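Local coordinates for protein 2-dehydro-3-deoxyphosphogluconate aldolase (Vibrio fischeri, PDB 3NZR) that belongs to an aldolase family of the TIM-barrel clan and, in this crystal, binds a hydrated magnesium ion, at residues L16-G21 with G35-G40; V23-D28 with G229-E234. All coordinates share one frame; numbering follows the deposited sequence.

Contact 1 pairs the first two strands of the barrel, and contact 2 ties the helix between them in sequence, 23-32, to segment 229-234, where helix 233-247 starts. Their centres lie about 9 Å apart. Leu19 and the loop residues after it, all of contact 1, touch contact 2: Leu19 O accepts a probable hydrogen bond from Thr231 OG1 at 2.5 Å, and Ala20 CB packs 3.9 Å from Ala26 CB. Gly21 CA also sits 3.5 Å from Asn230 OD1. The magnesium ion belongs to the other end of contact 1, at His36, and takes no ligand from contact 2.

Contact 1. Residues L16-G21 with G35-G40; sequences LNVLAG and GHVLVG. With MG (magnesium ion), chain E.
Leu16, Val18 and Ala20 bond alternately with His36, Leu38 and Gly40 along two parallel strands and the residues flanking them; the short strand axes cross at -26°. Bond lengths alternate along the ladder. The two donated by 35-40, Leu38 N to Leu16 O and Gly40 N to Val18 O, are the shortest at 2.7 Å. Those donated by 16-21 are longer, as in Val18 N to Leu38 O at 3.2 Å. Side chains pack tightly on both faces. Leu19 reaches over Gly40, its CD2 standing 4.0 Å from Gly40 CA. On the other face Val18 and Val37 cross at about a right angle, Val18 CG2 to Val37 CG2 at 3.9 Å; Val37 CG2, anti to its backbone N, is thereby laid beside Leu16 O.

The ends are more open to water. One water donates to both Ala20 O and Gly40 O beyond the last backbone bond. The His36 ring extends past the strand end to magnesium, bound by His36 NE2 at 2.2 Å and completed by five waters; ND1 is held by Asn8 O.

The unit is a beta-alpha-beta crossover of the TIM barrel: Ile29 of helix 23-32 covers Val18, Val37 and Val39, Leu239 and Thr243 of helix 233-247 meet Leu16, and Val39 makes backbone bonds to Ala66 and Ser68, at the start of the next strand, 67-70.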
ATOM      1  N   LEU A  16     -18.034  -5.074  18.593  1.00 19.30           N
ATOM      2  CA  LEU A  16     -19.041  -5.205  17.527  1.00 18.77           C
ATOM      3  C   LEU A  16     -18.963  -4.007  16.523  1.00 19.21           C
ATOM      4  O   LEU A  16     -18.606  -2.880  16.881  1.00 18.05           O
ATOM      5  CB  LEU A  16     -20.441  -5.189  18.147  1.00 19.89           C
ATOM      6  CG  LEU A  16     -20.708  -6.203  19.230  1.00 21.45           C
ATOM      7  CD1 LEU A  16     -22.100  -5.987  19.862  1.00 23.45           C
ATOM      8  CD2 LEU A  16     -20.509  -7.651  18.732  1.00 21.71           C
ATOM      9  N   ASN A  17     -19.248  -4.275  15.265  1.00 18.30           N
ATOM     10  CA  ASN A  17     -19.276  -3.213  14.277  1.00 18.41           C
ATOM     11  C   ASN A  17     -20.591  -3.382  13.534  1.00 18.71           C
ATOM     12  O   ASN A  17     -20.816  -4.438  12.916  1.00 19.46           O
ATOM     13  CB  ASN A  17     -18.098  -3.327  13.336  1.00 18.63           C
ATOM     14  CG  ASN A  17     -17.963  -2.104  12.403  1.00 20.89           C
ATOM     15  OD1 ASN A  17     -18.915  -1.524  12.024  1.00 24.78           O
ATOM     16  ND2 ASN A  17     -16.770  -1.716  12.118  1.00 24.84           N
ATOM     17  N   VAL A  18     -21.433  -2.363  13.634  1.00 17.52           N
ATOM     18  CA  VAL A  18     -22.788  -2.354  13.148  1.00 18.32           C
ATOM     19  C   VAL A  18     -23.006  -0.940  12.552  1.00 19.13           C
ATOM     20  O   VAL A  18     -22.337   0.029  12.954  1.00 21.01           O
ATOM     21  CB  VAL A  18     -23.834  -2.655  14.242  1.00 19.32           C
ATOM     22  CG1 VAL A  18     -23.477  -3.979  14.975  1.00 19.86           C
ATOM     23  CG2 VAL A  18     -23.903  -1.528  15.246  1.00 19.54           C
ATOM     24  N   LEU A  19     -23.931  -0.860  11.598  1.00 18.85           N
ATOM     25  CA  LEU A  19     -24.254   0.348  10.933  1.00 19.89           C
ATOM     26  C   LEU A  19     -25.242   1.132  11.762  1.00 23.15           C
ATOM     27  O   LEU A  19     -26.004   0.542  12.548  1.00 23.54           O
ATOM     28  CB  LEU A  19     -24.909   0.025   9.591  1.00 21.78           C
ATOM     29  CG  LEU A  19     -24.017  -0.661   8.531  1.00 22.64           C
ATOM     30  CD1 LEU A  19     -24.744  -0.671   7.163  1.00 25.50           C
ATOM     31  CD2 LEU A  19     -22.608   0.047   8.489  1.00 22.70           C
ATOM     32  N   ALA A  20     -25.223   2.459  11.614  1.00 24.23           N
ATOM     33  CA  ALA A  20     -26.210   3.358  12.241  1.00 26.78           C
ATOM     34  C   ALA A  20     -27.035   4.009  11.150  1.00 28.24           C
ATOM     35  O   ALA A  20     -26.477   4.495  10.170  1.00 28.90           O
ATOM     36  CB  ALA A  20     -25.488   4.489  13.026  1.00 27.00           C
ATOM     37  N   GLY A  21     -28.361   3.981  11.328  1.00 27.81           N
ATOM     38  CA  GLY A  21     -29.324   4.599  10.454  1.00 29.05           C
ATOM     39  C   GLY A  21     -29.522   6.089  10.687  1.00 29.35           C
ATOM     40  O   GLY A  21     -30.106   6.788   9.875  1.00 29.92           O
ATOM     41  N   GLY A  35     -21.143   0.316  25.112  1.00 26.87           N
ATOM     42  CA  GLY A  35     -19.935   0.960  24.561  1.00 25.57           C
ATOM     43  C   GLY A  35     -19.011   0.062  23.777  1.00 22.28           C
ATOM     44  O   GLY A  35     -18.132   0.574  23.178  1.00 23.47           O
ATOM     45  N   HIS A  36     -19.187  -1.250  23.787  1.00 20.26           N
ATOM     46  CA  HIS A  36     -18.315  -2.179  23.124  1.00 19.62           C
ATOM     47  C   HIS A  36     -18.765  -2.353  21.667  1.00 19.94           C
ATOM     48  O   HIS A  36     -19.112  -3.427  21.216  1.00 21.28           O
ATOM     49  CB  HIS A  36     -18.260  -3.512  23.869  1.00 20.58           C
ATOM     50  CG  HIS A  36     -17.852  -3.370  25.310  1.00 21.05           C
ATOM     51  ND1 HIS A  36     -16.617  -2.880  25.681  1.00 23.06           N
ATOM     52  CD2 HIS A  36     -18.565  -3.526  26.464  1.00 24.20           C
ATOM     53  CE1 HIS A  36     -16.570  -2.780  27.010  1.00 28.00           C
ATOM     54  NE2 HIS A  36     -17.731  -3.187  27.510  1.00 25.21           N
ATOM     55  N   VAL A  37     -18.688  -1.253  20.931  1.00 19.73           N
ATOM     56  CA  VAL A  37     -19.218  -1.232  19.541  1.00 20.26           C
ATOM     57  C   VAL A  37     -18.513  -0.125  18.760  1.00 18.94           C
ATOM     58  O   VAL A  37     -18.004   0.819  19.350  1.00 20.75           O
ATOM     59  CB  VAL A  37     -20.733  -0.992  19.576  1.00 20.35           C
ATOM     60  CG1 VAL A  37     -21.034   0.417  20.092  1.00 21.82           C
ATOM     61  CG2 VAL A  37     -21.395  -1.218  18.185  1.00 21.32           C
ATOM     62  N   LEU A  38     -18.501  -0.244  17.439  1.00 19.35           N
ATOM     63  CA  LEU A  38     -18.170   0.829  16.556  1.00 18.18           C
ATOM     64  C   LEU A  38     -19.336   0.982  15.640  1.00 19.48           C
ATOM     65  O   LEU A  38     -19.829  -0.005  15.148  1.00 19.88           O
ATOM     66  CB  LEU A  38     -16.951   0.398  15.689  1.00 19.34           C
ATOM     67  CG  LEU A  38     -15.697   0.149  16.439  1.00 18.22           C
ATOM     68  CD1 LEU A  38     -14.679  -0.718  15.614  1.00 20.49           C
ATOM     69  CD2 LEU A  38     -15.115   1.491  16.858  1.00 21.92           C
ATOM     70  N   VAL A  39     -19.768   2.215  15.365  1.00 19.58           N
ATOM     71  CA  VAL A  39     -20.912   2.462  14.574  1.00 21.74           C
ATOM     72  C   VAL A  39     -20.489   2.945  13.169  1.00 22.69           C
ATOM     73  O   VAL A  39     -19.719   3.936  13.026  1.00 23.77           O
ATOM     74  CB  VAL A  39     -21.756   3.568  15.218  1.00 23.22           C
ATOM     75  CG1 VAL A  39     -22.637   4.192  14.226  1.00 28.69           C
ATOM     76  CG2 VAL A  39     -22.550   3.047  16.404  1.00 25.21           C
ATOM     77  N   GLY A  40     -20.913   2.198  12.162  1.00 22.69           N
ATOM     78  CA  GLY A  40     -20.443   2.419  10.789  1.00 22.24           C
ATOM     79  C   GLY A  40     -21.288   3.496  10.092  1.00 22.77           C
ATOM     80  O   GLY A  40     -22.518   3.476  10.220  1.00 23.36           O
TER
HETATM   81 MG    MG E 601     -17.982  -3.120  29.646  0.90 12.77          MG
HETATM   82  O   HOH W   1     -24.494   4.017   8.465  1.00 21.76           O
HETATM   83  O   HOH W   2     -18.227  -3.046  31.736  1.00 34.89           O
HETATM   84  O   HOH W   3     -16.943  -4.729  30.052  1.00 26.89           O
HETATM   85  O   HOH W   4     -19.615  -4.187  29.547  1.00 30.98           O
HETATM   86  O   HOH W   5     -19.087  -1.531  29.347  1.00 24.96           O
HETATM   87  O   HOH W   6     -16.360  -2.254  29.907  1.00 31.16           O

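Contact 2. Residues V23-D28 with G229-E234; sequences VDNAAD and GNTRPE
Asn25 grips the backbone of Thr231 at both ends of its amide, joining the first helix of this TIM barrel, 23-32, to the short, weakly bonded strand around 230-231, just ahead of helix 233-247. The side chain extends from the helix with CG anti to the backbone N (chi1 -172°), which carries the amide to the Thr231 backbone. Its ND2 donates to Thr231 O at 2.9 Å along an almost straight bond; the oxygen lies in the amide plane of Asn25, and the N-H falls on a lone pair in the plane of the Thr231 carbonyl. The return bond, Thr231 N to Asn25 OD1, is also 2.9 Å but more bent, and its donor is tilted out of the side-chain carbonyl plane. Because one end of the amide accepts and the other donates, the pair fixes which way round it lies. OD1 takes a second donor, Gly21 N, while the backbone N of Asn25 bonds to Ser22 OG, so the same residue also links to the turn leading into its helix.

Asn230 lies against this amide rather than bonding to it. With CG beside its backbone N (chi1 -77°), its own amide stacks on that of Asn25, the planes 21° apart and the side chains running in opposite directions. Asn230 OD1 thus comes 3.6 Å from Asn25 CB, and Asn230 CB sits 3.6 Å from Asn25 ND2. The Thr231 hydroxyl probably bonds to Leu19 O; Thr231 CB lies 3.8 Å from Asn25 OD1.

Three residues on from Asn25, contact passes to the Asp28 methylene: Pro233, in the first turn of helix 233-247, packs the CG of its ring on Asp28 CB at 3.6 Å.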
ATOM      1  N   VAL A  23     -28.117   9.520  13.652  1.00 28.86           N
ATOM      2  CA  VAL A  23     -27.413   9.894  14.862  1.00 31.03           C
ATOM      3  C   VAL A  23     -28.111   9.348  16.100  1.00 30.90           C
ATOM      4  O   VAL A  23     -27.443   8.941  17.046  1.00 31.61           O
ATOM      5  CB  VAL A  23     -27.259  11.448  14.971  1.00 31.92           C
ATOM      6  CG1 VAL A  23     -26.833  11.888  16.387  1.00 35.56           C
ATOM      7  CG2 VAL A  23     -26.235  11.871  13.999  1.00 33.30           C
ATOM      8  N   ASP A  24     -29.431   9.335  16.099  1.00 30.58           N
ATOM      9  CA  ASP A  24     -30.200   8.890  17.279  1.00 33.12           C
ATOM     10  C   ASP A  24     -30.087   7.356  17.442  1.00 31.03           C
ATOM     11  O   ASP A  24     -29.960   6.789  18.570  1.00 29.79           O
ATOM     12  CB  ASP A  24     -31.670   9.299  17.130  1.00 35.36           C
ATOM     13  CG  ASP A  24     -32.507   8.973  18.377  1.00 43.33           C
ATOM     14  OD1 ASP A  24     -32.082   9.334  19.501  1.00 47.20           O
ATOM     15  OD2 ASP A  24     -33.578   8.325  18.227  1.00 51.04           O
ATOM     16  N   ASN A  25     -30.092   6.690  16.292  1.00 28.29           N
ATOM     17  CA  ASN A  25     -29.894   5.256  16.267  1.00 26.36           C
ATOM     18  C   ASN A  25     -28.525   4.942  16.863  1.00 25.12           C
ATOM     19  O   ASN A  25     -28.390   3.990  17.635  1.00 23.44           O
ATOM     20  CB  ASN A  25     -30.060   4.754  14.839  1.00 25.45           C
ATOM     21  CG  ASN A  25     -30.067   3.237  14.715  1.00 25.56           C
ATOM     22  OD1 ASN A  25     -29.536   2.701  13.730  1.00 21.73           O
ATOM     23  ND2 ASN A  25     -30.734   2.557  15.626  1.00 22.44           N
ATOM     24  N   ALA A  26     -27.513   5.709  16.446  1.00 24.58           N
ATOM     25  CA  ALA A  26     -26.159   5.538  16.972  1.00 24.02           C
ATOM     26  C   ALA A  26     -26.063   5.624  18.511  1.00 25.18           C
ATOM     27  O   ALA A  26     -25.435   4.773  19.135  1.00 23.54           O
ATOM     28  CB  ALA A  26     -25.203   6.522  16.362  1.00 23.77           C
ATOM     29  N   ALA A  27     -26.687   6.640  19.094  1.00 27.94           N
ATOM     30  CA  ALA A  27     -26.835   6.749  20.568  1.00 29.24           C
ATOM     31  C   ALA A  27     -27.417   5.490  21.182  1.00 30.20           C
ATOM     32  O   ALA A  27     -26.880   4.968  22.185  1.00 28.42           O
ATOM     33  CB  ALA A  27     -27.699   7.965  20.935  1.00 30.40           C
ATOM     34  N   ASP A  28     -28.529   4.998  20.589  1.00 30.44           N
ATOM     35  CA  ASP A  28     -29.195   3.794  21.116  1.00 31.35           C
ATOM     36  C   ASP A  28     -28.299   2.574  20.985  1.00 28.78           C
ATOM     37  O   ASP A  28     -28.249   1.747  21.859  1.00 28.13           O
ATOM     38  CB  ASP A  28     -30.557   3.509  20.418  1.00 32.64           C
ATOM     39  CG  ASP A  28     -31.635   4.606  20.686  1.00 38.40           C
ATOM     40  OD1 ASP A  28     -31.371   5.579  21.443  1.00 42.78           O
ATOM     41  OD2 ASP A  28     -32.747   4.485  20.092  1.00 39.22           O
ATOM     42  N   GLY A 229     -34.734   1.564   8.459  1.00 39.94           N
ATOM     43  CA  GLY A 229     -33.307   1.663   8.146  1.00 38.56           C
ATOM     44  C   GLY A 229     -32.471   1.720   9.424  1.00 36.83           C
ATOM     45  O   GLY A 229     -31.256   1.934   9.363  1.00 38.47           O
ATOM     46  N   ASN A 230     -33.089   1.509  10.584  1.00 34.65           N
ATOM     47  CA  ASN A 230     -32.346   1.544  11.839  1.00 32.71           C
ATOM     48  C   ASN A 230     -31.862   0.172  12.292  1.00 29.73           C
ATOM     49  O   ASN A 230     -32.572  -0.822  12.161  1.00 28.35           O
ATOM     50  CB  ASN A 230     -33.180   2.207  12.945  1.00 34.37           C
ATOM     51  CG  ASN A 230     -33.211   3.734  12.818  1.00 38.25           C
ATOM     52  OD1 ASN A 230     -32.397   4.338  12.113  1.00 42.85           O
ATOM     53  ND2 ASN A 230     -34.121   4.350  13.508  1.00 43.43           N
ATOM     54  N   THR A 231     -30.657   0.132  12.842  1.00 26.70           N
ATOM     55  CA  THR A 231     -30.156  -1.092  13.414  1.00 25.38           C
ATOM     56  C   THR A 231     -30.906  -1.271  14.756  1.00 25.40           C
ATOM     57  O   THR A 231     -31.007  -0.322  15.504  1.00 26.23           O
ATOM     58  CB  THR A 231     -28.604  -1.032  13.615  1.00 25.18           C
ATOM     59  OG1 THR A 231     -27.925  -1.087  12.321  1.00 26.95           O
ATOM     60  CG2 THR A 231     -28.135  -2.164  14.547  1.00 20.87           C
ATOM     61  N   ARG A 232     -31.398  -2.472  15.019  1.00 25.74           N
ATOM     62  CA  ARG A 232     -32.239  -2.715  16.182  1.00 27.67           C
ATOM     63  C   ARG A 232     -31.393  -2.771  17.426  1.00 26.29           C
ATOM     64  O   ARG A 232     -30.531  -3.676  17.558  1.00 24.88           O
ATOM     65  CB  ARG A 232     -32.957  -4.047  16.082  1.00 29.19           C
ATOM     66  CG  ARG A 232     -33.915  -4.173  14.957  1.00 32.11           C
ATOM     67  CD  ARG A 232     -34.644  -5.488  15.076  1.00 38.02           C
ATOM     68  NE  ARG A 232     -35.299  -5.693  13.811  1.00 43.02           N
ATOM     69  CZ  ARG A 232     -34.826  -6.399  12.793  1.00 43.16           C
ATOM     70  NH1 ARG A 232     -33.697  -7.088  12.879  1.00 42.69           N
ATOM     71  NH2 ARG A 232     -35.540  -6.451  11.677  1.00 46.30           N
ATOM     72  N   PRO A 233     -31.644  -1.843  18.360  1.00 28.13           N
ATOM     73  CA  PRO A 233     -30.843  -1.865  19.603  1.00 28.27           C
ATOM     74  C   PRO A 233     -31.000  -3.172  20.357  1.00 28.63           C
ATOM     75  O   PRO A 233     -30.037  -3.686  20.946  1.00 26.31           O
ATOM     76  CB  PRO A 233     -31.379  -0.655  20.361  1.00 30.84           C
ATOM     77  CG  PRO A 233     -31.751   0.263  19.268  1.00 31.38           C
ATOM     78  CD  PRO A 233     -32.457  -0.641  18.300  1.00 28.95           C
ATOM     79  N   GLU A 234     -32.186  -3.754  20.302  1.00 30.51           N
ATOM     80  CA  GLU A 234     -32.396  -5.053  20.984  1.00 32.79           C
ATOM     81  C   GLU A 234     -31.535  -6.204  20.417  1.00 30.73           C
ATOM     82  O   GLU A 234     -31.154  -7.139  21.139  1.00 30.31           O
ATOM     83  CB  GLU A 234     -33.912  -5.431  21.056  1.00 36.04           C
ATOM     84  CG  GLU A 234     -34.550  -5.800  19.711  1.00 39.17           C
ATOM     85  CD  GLU A 234     -35.287  -4.640  19.012  1.00 44.19           C
ATOM     86  OE1 GLU A 234     -36.314  -4.944  18.320  1.00 48.77           O
ATOM     87  OE2 GLU A 234     -34.855  -3.450  19.145  1.00 43.96           O
TER